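Local coordinates for glutathione S-transferase family protein (Populus trichocarpa, PDB 5F06) that probably catalyses the conjugation of glutathione to electrophilic compounds, releasing a halide ion, as a Phi-class glutathione transferase that binds glutathione, at residues P8-T11 with C12-R15; Q130-I133 with D134-E138; S153-L157 with A158-Y162. All coordinates share one frame; numbering follows the deposited sequence.

In the fold
The three contacts follow one another along the chain and divide between the two domains of the glutathione transferase fold. Contact 1 belongs to the thioredoxin-like N-terminal domain, at the turn from strand 2-6 into helix 11-22, where glutathione binds. Contacts 2 and 3 lie in the helical C-terminal domain and frame helix 130-153: contact 2 forms its first turns, and contact 3 is the loop that leads from its end to helix 164-167. The centre of contact 1 is about 23 Å from that of contact 2 and 24 Å from that of contact 3; the centres of contacts 2 and 3 are about 29 Å apart. The glutathione site thus lies apart from both ends of the long helix.

Contact 1 (P8-T11 with C12-R15). With GSH (glutathione), chain C; SO4 (sulfate ion), chain D.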
loop_
_atom_site.group_PDB
_atom_site.type_symbol
_atom_site.label_atom_id
_atom_site.label_comp_id
_atom_site.label_asym_id
_atom_site.label_seq_id
_atom_site.Cartn_x
_atom_site.Cartn_y
_atom_site.Cartn_z
ATOM N N PRO A 8 -18.074 -4.543 12.907
ATOM C CA PRO A 8 -18.795 -4.528 11.625
ATOM C C PRO A 8 -18.880 -3.156 10.947
ATOM O O PRO A 8 -18.900 -3.083 9.718
ATOM C CB PRO A 8 -20.199 -5.007 12.010
ATOM C CG PRO A 8 -19.996 -5.844 13.214
ATOM C CD PRO A 8 -18.844 -5.233 13.960
ATOM N N MET A 9 -18.929 -2.089 11.739
ATOM C CA MET A 9 -19.181 -0.756 11.202
ATOM C C MET A 9 -17.922 -0.071 10.653
ATOM O O MET A 9 -18.024 0.927 9.941
ATOM C CB MET A 9 -19.821 0.123 12.283
ATOM C CG MET A 9 -20.313 1.469 11.776
ATOM S SD MET A 9 -21.521 2.242 12.870
ATOM C CE MET A 9 -22.980 1.278 12.478
ATOM N N SER A 10 -16.743 -0.599 10.962
ATOM C CA SER A 10 -15.507 0.048 10.535
ATOM C C SER A 10 -15.120 -0.361 9.117
ATOM O O SER A 10 -15.288 -1.514 8.711
ATOM C CB SER A 10 -14.358 -0.265 11.500
ATOM O OG SER A 10 -13.810 -1.545 11.269
ATOM N N THR A 11 -14.604 0.610 8.371
ATOM C CA THR A 11 -14.187 0.405 6.990
ATOM C C THR A 11 -13.122 -0.669 6.872
ATOM O O THR A 11 -13.134 -1.475 5.946
ATOM C CB THR A 11 -13.626 1.694 6.385
ATOM O OG1 THR A 11 -12.572 2.194 7.222
ATOM C CG2 THR A 11 -14.711 2.742 6.264
ATOM N N CYS A 12 -12.187 -0.651 7.815
ATOM C CA CYS A 12 -11.039 -1.541 7.781
ATOM C C CYS A 12 -11.438 -2.995 8.043
ATOM O O CYS A 12 -10.908 -3.909 7.416
ATOM C CB CYS A 12 -10.004 -1.069 8.798
ATOM S SG CYS A 12 -9.552 0.672 8.590
ATOM N N THR A 13 -12.378 -3.211 8.960
ATOM C CA THR A 13 -12.892 -4.558 9.198
ATOM C C THR A 13 -13.737 -5.015 8.019
ATOM O O THR A 13 -13.634 -6.165 7.581
ATOM C CB THR A 13 -13.741 -4.643 10.479
ATOM O OG1 THR A 13 -12.998 -4.120 11.584
ATOM C CG2 THR A 13 -14.129 -6.091 10.777
ATOM N N SER A 14 -14.570 -4.115 7.503
ATOM C CA SER A 14 -15.468 -4.447 6.400
ATOM C C SER A 14 -14.703 -4.882 5.157
ATOM O O SER A 14 -15.192 -5.699 4.381
ATOM C CB SER A 14 -16.368 -3.259 6.061
ATOM O OG SER A 14 -17.322 -3.032 7.083
ATOM N N ARG A 15 -13.509 -4.331 4.966
ATOM C CA ARG A 15 -12.684 -4.707 3.824
ATOM C C ARG A 15 -12.354 -6.199 3.885
ATOM O O ARG A 15 -12.379 -6.891 2.866
ATOM C CB ARG A 15 -11.400 -3.871 3.779
ATOM C CG ARG A 15 -10.626 -4.022 2.483
ATOM C CD ARG A 15 -9.476 -3.028 2.352
ATOM N NE ARG A 15 -9.943 -1.642 2.284
ATOM C CZ ARG A 15 -9.811 -0.737 3.253
ATOM N NH1 ARG A 15 -9.206 -1.035 4.399
ATOM N NH2 ARG A 15 -10.282 0.487 3.069
HETATM N N1 GSH C . -3.795 0.588 7.452
HETATM C CA1 GSH C . -4.691 0.052 8.424
HETATM C C1 GSH C . -5.476 -1.092 7.816
HETATM O O11 GSH C . -5.826 -1.042 6.609
HETATM O O12 GSH C . -5.783 -2.087 8.517
HETATM C CB1 GSH C . -5.634 1.134 8.914
HETATM C CG1 GSH C . -6.385 0.617 10.131
HETATM C CD1 GSH C . -7.404 1.628 10.640
HETATM O OE1 GSH C . -7.446 2.760 10.181
HETATM N N2 GSH C . -8.318 1.215 11.662
HETATM C CA2 GSH C . -9.307 2.103 12.191
HETATM C C2 GSH C . -9.171 2.159 13.710
HETATM O O2 GSH C . -8.745 1.197 14.317
HETATM C CB2 GSH C . -10.685 1.563 11.878
HETATM S SG2 GSH C . -11.078 1.753 10.153
HETATM N N3 GSH C . -9.556 3.345 14.431
HETATM C CA3 GSH C . -9.439 3.387 15.878
HETATM C C3 GSH C . -8.352 4.366 16.311
HETATM O O31 GSH C . -8.387 4.869 17.468
HETATM O O32 GSH C . -7.422 4.674 15.520
HETATM S S SO4 D . -14.157 4.558 9.670
HETATM O O1 SO4 D . -15.348 5.377 9.901
HETATM O O2 SO4 D . -13.673 4.780 8.311
HETATM O O3 SO4 D . -13.114 4.924 10.623
HETATM O O4 SO4 D . -14.501 3.149 9.843
HETATM O O HOH W 1 -10.042 1.409 5.948
#
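Ser10 and Thr13 face each other at the N-cap of helix 11-22, the first helix of the thioredoxin-like domain, whose start forms part of the glutathione site. With OG held between the backbone N and the carbonyl carbon (chi1 79°), Ser10 turns its hydroxyl back over the helix end and accepts from Thr13 N at 3.2 Å. Thr13 brings its own hydroxyl to the same oxygen: OG1 donates to Ser10 OG at 2.7 Å. Outside the turn, Ala7 closes the network, its N bonded to Thr13 OG1 and its O to Ser10 OG. Serine suits this place because its short hydroxyl can accept from the helix end while passing its own proton on. The backbone bond from Ser14 N to Ser10 O, 3.0 Å long, starts the regular helical pattern.

Thr11 projects to another side, toward the ligands. Its backbone N, an amide of the first turn, points almost straight at a sulfate, meeting O4 at 2.9 Å with an angle of 169°; the ion is probably from the crystallisation liquor, and the N-terminal end of a helix would be expected to favour such an anion. Cys12, which binds glutathione covalently, aims SG at the tripeptide, having swung it to the side of its backbone N (chi1 -53°).

Arg15, one turn further on, bends at chi3 and brings its guanidinium round so that Thr11 O lies over one face. The group is fixed mainly from outside, NH1 by Ser66, itself a glutathione ligand, and NE by the carbonyl of His168. One water links the side chains of Arg15 and Thr11: at the edge of the guanidinium, in its plane, it accepts from Arg15 NH1 at 3.0 Å and lies 2.9 Å from Thr11 OG1.

Contact 2 (Q130-I133 with D134-E138)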
loop_
_atom_site.group_PDB
_atom_site.type_symbol
_atom_site.label_atom_id
_atom_site.label_comp_id
_atom_site.label_asym_id
_atom_site.label_seq_id
_atom_site.Cartn_x
_atom_site.Cartn_y
_atom_site.Cartn_z
ATOM N N GLN A 130 -13.916 21.650 6.387
ATOM C CA GLN A 130 -14.317 21.770 4.989
ATOM C C GLN A 130 -13.111 21.947 4.073
ATOM O O GLN A 130 -13.135 21.521 2.917
ATOM C CB GLN A 130 -15.284 22.939 4.802
ATOM C CG GLN A 130 -16.005 22.928 3.464
ATOM C CD GLN A 130 -16.979 21.772 3.334
ATOM O OE1 GLN A 130 -17.772 21.507 4.240
ATOM N NE2 GLN A 130 -16.921 21.071 2.207
ATOM N N THR A 131 -12.060 22.577 4.593
ATOM C CA THR A 131 -10.824 22.754 3.838
ATOM C C THR A 131 -10.186 21.405 3.507
ATOM O O THR A 131 -9.778 21.163 2.372
ATOM C CB THR A 131 -9.809 23.631 4.614
ATOM O OG1 THR A 131 -10.405 24.897 4.920
ATOM C CG2 THR A 131 -8.542 23.857 3.798
ATOM N N ILE A 132 -10.102 20.523 4.500
ATOM C CA ILE A 132 -9.517 19.204 4.292
ATOM C C ILE A 132 -10.416 18.386 3.365
ATOM O O ILE A 132 -9.927 17.670 2.495
ATOM C CB ILE A 132 -9.300 18.472 5.633
ATOM C CG1 ILE A 132 -8.286 19.251 6.476
ATOM C CG2 ILE A 132 -8.814 17.035 5.403
ATOM C CD1 ILE A 132 -8.057 18.692 7.867
ATOM N N ILE A 133 -11.730 18.512 3.538
ATOM C CA ILE A 133 -12.685 17.846 2.653
ATOM C C ILE A 133 -12.496 18.308 1.204
ATOM O O ILE A 133 -12.306 17.485 0.308
ATOM C CB ILE A 133 -14.145 18.105 3.101
ATOM C CG1 ILE A 133 -14.399 17.444 4.459
ATOM C CG2 ILE A 133 -15.149 17.569 2.066
ATOM C CD1 ILE A 133 -15.699 17.865 5.122
ATOM N N ASP A 134 -12.534 19.618 0.981
ATOM C CA ASP A 134 -12.486 20.163 -0.378
ATOM C C ASP A 134 -11.187 19.801 -1.091
ATOM O O ASP A 134 -11.195 19.422 -2.263
ATOM C CB ASP A 134 -12.654 21.685 -0.355
ATOM C CG ASP A 134 -14.042 22.115 0.079
ATOM O OD1 ASP A 134 -14.922 21.243 0.232
ATOM O OD2 ASP A 134 -14.253 23.333 0.259
ATOM N N ASP A 135 -10.073 19.928 -0.381
ATOM C CA ASP A 135 -8.766 19.605 -0.939
ATOM C C ASP A 135 -8.705 18.158 -1.427
ATOM O O ASP A 135 -8.212 17.874 -2.519
ATOM C CB ASP A 135 -7.679 19.846 0.107
ATOM C CG ASP A 135 -6.293 19.530 -0.408
ATOM O OD1 ASP A 135 -6.001 19.851 -1.579
ATOM O OD2 ASP A 135 -5.493 18.958 0.364
ATOM N N ASN A 136 -9.212 17.240 -0.615
ATOM C CA ASN A 136 -9.115 15.824 -0.938
ATOM C C ASN A 136 -10.188 15.384 -1.935
ATOM O O ASN A 136 -10.000 14.410 -2.665
ATOM C CB ASN A 136 -9.191 14.993 0.339
ATOM C CG ASN A 136 -7.894 15.030 1.129
ATOM O OD1 ASN A 136 -6.929 14.348 0.785
ATOM N ND2 ASN A 136 -7.863 15.833 2.187
ATOM N N VAL A 137 -11.305 16.106 -1.977
ATOM C CA VAL A 137 -12.310 15.874 -3.007
ATOM C C VAL A 137 -11.694 16.209 -4.367
ATOM O O VAL A 137 -11.937 15.518 -5.359
ATOM C CB VAL A 137 -13.591 16.709 -2.757
ATOM C CG1 VAL A 137 -14.430 16.841 -4.021
ATOM C CG2 VAL A 137 -14.417 16.082 -1.647
ATOM N N GLU A 138 -10.879 17.260 -4.402
ATOM C CA GLU A 138 -10.173 17.640 -5.618
ATOM C C GLU A 138 -9.162 16.560 -6.001
ATOM O O GLU A 138 -9.071 16.164 -7.165
ATOM C CB GLU A 138 -9.475 18.985 -5.429
ATOM C CG GLU A 138 -8.790 19.518 -6.671
ATOM C CD GLU A 138 -8.285 20.934 -6.480
ATOM O OE1 GLU A 138 -7.255 21.113 -5.796
ATOM O OE2 GLU A 138 -8.926 21.869 -7.001
#
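Asp134 folds back over Gln130 in the opening turns of helix 130-153, part of the all-helical C-terminal domain of the glutathione transferase fold. Besides the backbone bond from Asp134 N to Gln130 O, the side chains join directly: Gln130 NE2 donates to Asp134 OD1 at 2.8 Å, nearly straight at 163°. Gln130 reaches it by bending at chi2. The donor lies on the syn side of OD1 but 30° out of the carboxylate plane, and the amide and carboxylate are turned 50° apart. The amide thus gives Asp134 OD1 a donor where it lies only 3.2 Å from Gln130 O, a second acceptor.

Ile133, about a quarter-turn round the helix from Asp134, is buried, with Gln117 and Phe118 of helix 90-120 against it. One turn on, its CG2 meets Val137 CG2 at 4.1 Å; the branched, apolar groups suit a face turned toward the rest of the domain.

Asn136, buried against Pro113, spends its amide on its own helix. Ile132 O is gripped from opposite faces of its carbonyl plane, by Asn136 N at 3.2 Å and by Asn136 ND2 at 2.8 Å. Without the amide, as with an alanine here, Ile132 O would probably lose its second donor and a gap would open beside Pro113. The two side chains lie side by side, pointing the same way, with Ile132 CG2 3.6 Å from Asn136 ND2.

Contact 3 (S153-L157 with A158-Y162); sequences STKYL and AGDFY
The loop between helix 130-153 and helix 164-167 doubles back on itself in the C-terminal domain, and Lys155 and Asp160 tie its two arms together. Asp160 OD1 accepts from Lys155 N at 2.8 Å, met nearly along its C-O axis, while a water bridges the other carboxylate oxygen to the carbonyl of Ser153. Next to this, Tyr156 N donates to Gly159 O at 3.0 Å. Thr154, its hydroxyl turned between the backbone N and the carbonyl carbon (chi1 56°), donates from OG1 to Tyr156 O at 2.7 Å; Lys150 also bonds to this hydroxyl.

Gly159 is set at backbone angles that a side chain would not tolerate: a CB would be jammed against the carbonyl oxygen of Ala158 and would run into the Phe161 ring.

Across the turn, Tyr156 and Tyr162 pack together. Tyr156 has Gly159 O at its ring edge and Tyr162 N over one face, and Trp194 and Ile198 of helix 189-198 also pack against it. Tyr162 also touches Leu167, consistent with a hydrophobic staple at the start of helix 164-167, and its ring makes a cation-pi contact with Arg201. The two tyrosine side chains cross at about a right angle, and Tyr162 CB sits 4.2 Å from the centroid of the Tyr156 ring, only 8° off its normal, a CH-pi contact.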
loop_
_atom_site.group_PDB
_atom_site.type_symbol
_atom_site.label_atom_id
_atom_site.label_comp_id
_atom_site.label_asym_id
_atom_site.label_seq_id
_atom_site.Cartn_x
_atom_site.Cartn_y
_atom_site.Cartn_z
ATOM N N SER A 153 -12.550 1.313 -20.754
ATOM C CA SER A 153 -11.866 0.276 -21.525
ATOM C C SER A 153 -12.198 -1.132 -21.026
ATOM O O SER A 153 -12.398 -2.051 -21.820
ATOM C CB SER A 153 -10.353 0.500 -21.467
ATOM O OG SER A 153 -9.647 -0.693 -21.760
ATOM N N THR A 154 -12.248 -1.289 -19.706
ATOM C CA THR A 154 -12.496 -2.587 -19.078
ATOM C C THR A 154 -13.609 -2.469 -18.039
ATOM O O THR A 154 -13.844 -1.387 -17.499
ATOM C CB THR A 154 -11.219 -3.146 -18.403
ATOM O OG1 THR A 154 -10.713 -2.201 -17.450
ATOM C CG2 THR A 154 -10.143 -3.436 -19.444
ATOM N N LYS A 155 -14.290 -3.578 -17.765
ATOM C CA LYS A 155 -15.426 -3.571 -16.847
ATOM C C LYS A 155 -15.018 -3.162 -15.435
ATOM O O LYS A 155 -15.757 -2.460 -14.742
ATOM C CB LYS A 155 -16.090 -4.948 -16.801
ATOM C CG LYS A 155 -16.979 -5.263 -17.994
ATOM C CD LYS A 155 -17.851 -6.491 -17.750
ATOM C CE LYS A 155 -18.825 -6.288 -16.593
ATOM N NZ LYS A 155 -19.598 -5.013 -16.706
ATOM N N TYR A 156 -13.836 -3.610 -15.020
ATOM C CA TYR A 156 -13.330 -3.369 -13.674
ATOM C C TYR A 156 -11.921 -2.783 -13.788
ATOM O O TYR A 156 -11.422 -2.593 -14.895
ATOM C CB TYR A 156 -13.359 -4.669 -12.859
ATOM C CG TYR A 156 -14.748 -5.281 -12.805
ATOM C CD1 TYR A 156 -15.672 -4.877 -11.846
ATOM C CD2 TYR A 156 -15.145 -6.238 -13.729
ATOM C CE1 TYR A 156 -16.951 -5.419 -11.806
ATOM C CE2 TYR A 156 -16.419 -6.787 -13.697
ATOM C CZ TYR A 156 -17.317 -6.375 -12.733
ATOM O OH TYR A 156 -18.588 -6.911 -12.699
ATOM N N LEU A 157 -11.286 -2.476 -12.664
ATOM C CA LEU A 157 -10.027 -1.740 -12.698
ATOM C C LEU A 157 -8.866 -2.529 -13.302
ATOM O O LEU A 157 -8.059 -1.967 -14.044
ATOM C CB LEU A 157 -9.645 -1.276 -11.288
ATOM C CG LEU A 157 -10.494 -0.154 -10.671
ATOM C CD1 LEU A 157 -10.096 0.051 -9.218
ATOM C CD2 LEU A 157 -10.375 1.163 -11.443
ATOM N N ALA A 158 -8.770 -3.821 -12.993
ATOM C CA ALA A 158 -7.621 -4.615 -13.432
ATOM C C ALA A 158 -7.870 -5.328 -14.759
ATOM O O ALA A 158 -6.955 -5.936 -15.318
ATOM C CB ALA A 158 -7.248 -5.632 -12.363
ATOM N N GLY A 159 -9.104 -5.259 -15.251
ATOM C CA GLY A 159 -9.497 -5.979 -16.449
ATOM C C GLY A 159 -10.996 -6.215 -16.477
ATOM O O GLY A 159 -11.737 -5.607 -15.702
ATOM N N ASP A 160 -11.443 -7.101 -17.366
ATOM C CA ASP A 160 -12.865 -7.418 -17.498
ATOM C C ASP A 160 -13.273 -8.512 -16.512
ATOM O O ASP A 160 -14.026 -9.423 -16.848
ATOM C CB ASP A 160 -13.183 -7.842 -18.939
ATOM C CG ASP A 160 -13.118 -6.679 -19.917
ATOM O OD1 ASP A 160 -13.610 -5.582 -19.576
ATOM O OD2 ASP A 160 -12.570 -6.860 -21.024
ATOM N N PHE A 161 -12.757 -8.407 -15.290
ATOM C CA PHE A 161 -13.092 -9.324 -14.203
ATOM C C PHE A 161 -13.018 -8.578 -12.881
ATOM O O PHE A 161 -12.145 -7.730 -12.689
ATOM C CB PHE A 161 -12.137 -10.517 -14.178
ATOM C CG PHE A 161 -10.688 -10.120 -14.190
ATOM C CD1 PHE A 161 -10.021 -9.838 -13.007
ATOM C CD2 PHE A 161 -9.997 -10.004 -15.388
ATOM C CE1 PHE A 161 -8.696 -9.460 -13.019
ATOM C CE2 PHE A 161 -8.670 -9.626 -15.403
ATOM C CZ PHE A 161 -8.020 -9.354 -14.217
ATOM N N TYR A 162 -13.943 -8.881 -11.977
ATOM C CA TYR A 162 -13.862 -8.375 -10.615
ATOM C C TYR A 162 -12.614 -8.950 -9.949
ATOM O O TYR A 162 -12.270 -10.111 -10.175
ATOM C CB TYR A 162 -15.119 -8.749 -9.836
ATOM C CG TYR A 162 -15.180 -8.205 -8.428
ATOM C CD1 TYR A 162 -15.400 -6.854 -8.192
ATOM C CD2 TYR A 162 -15.041 -9.046 -7.332
ATOM C CE1 TYR A 162 -15.471 -6.357 -6.909
ATOM C CE2 TYR A 162 -15.109 -8.556 -6.042
ATOM C CZ TYR A 162 -15.325 -7.215 -5.835
ATOM O OH TYR A 162 -15.396 -6.731 -4.548
HETATM O O HOH W 2 -11.799 -4.826 -22.565
#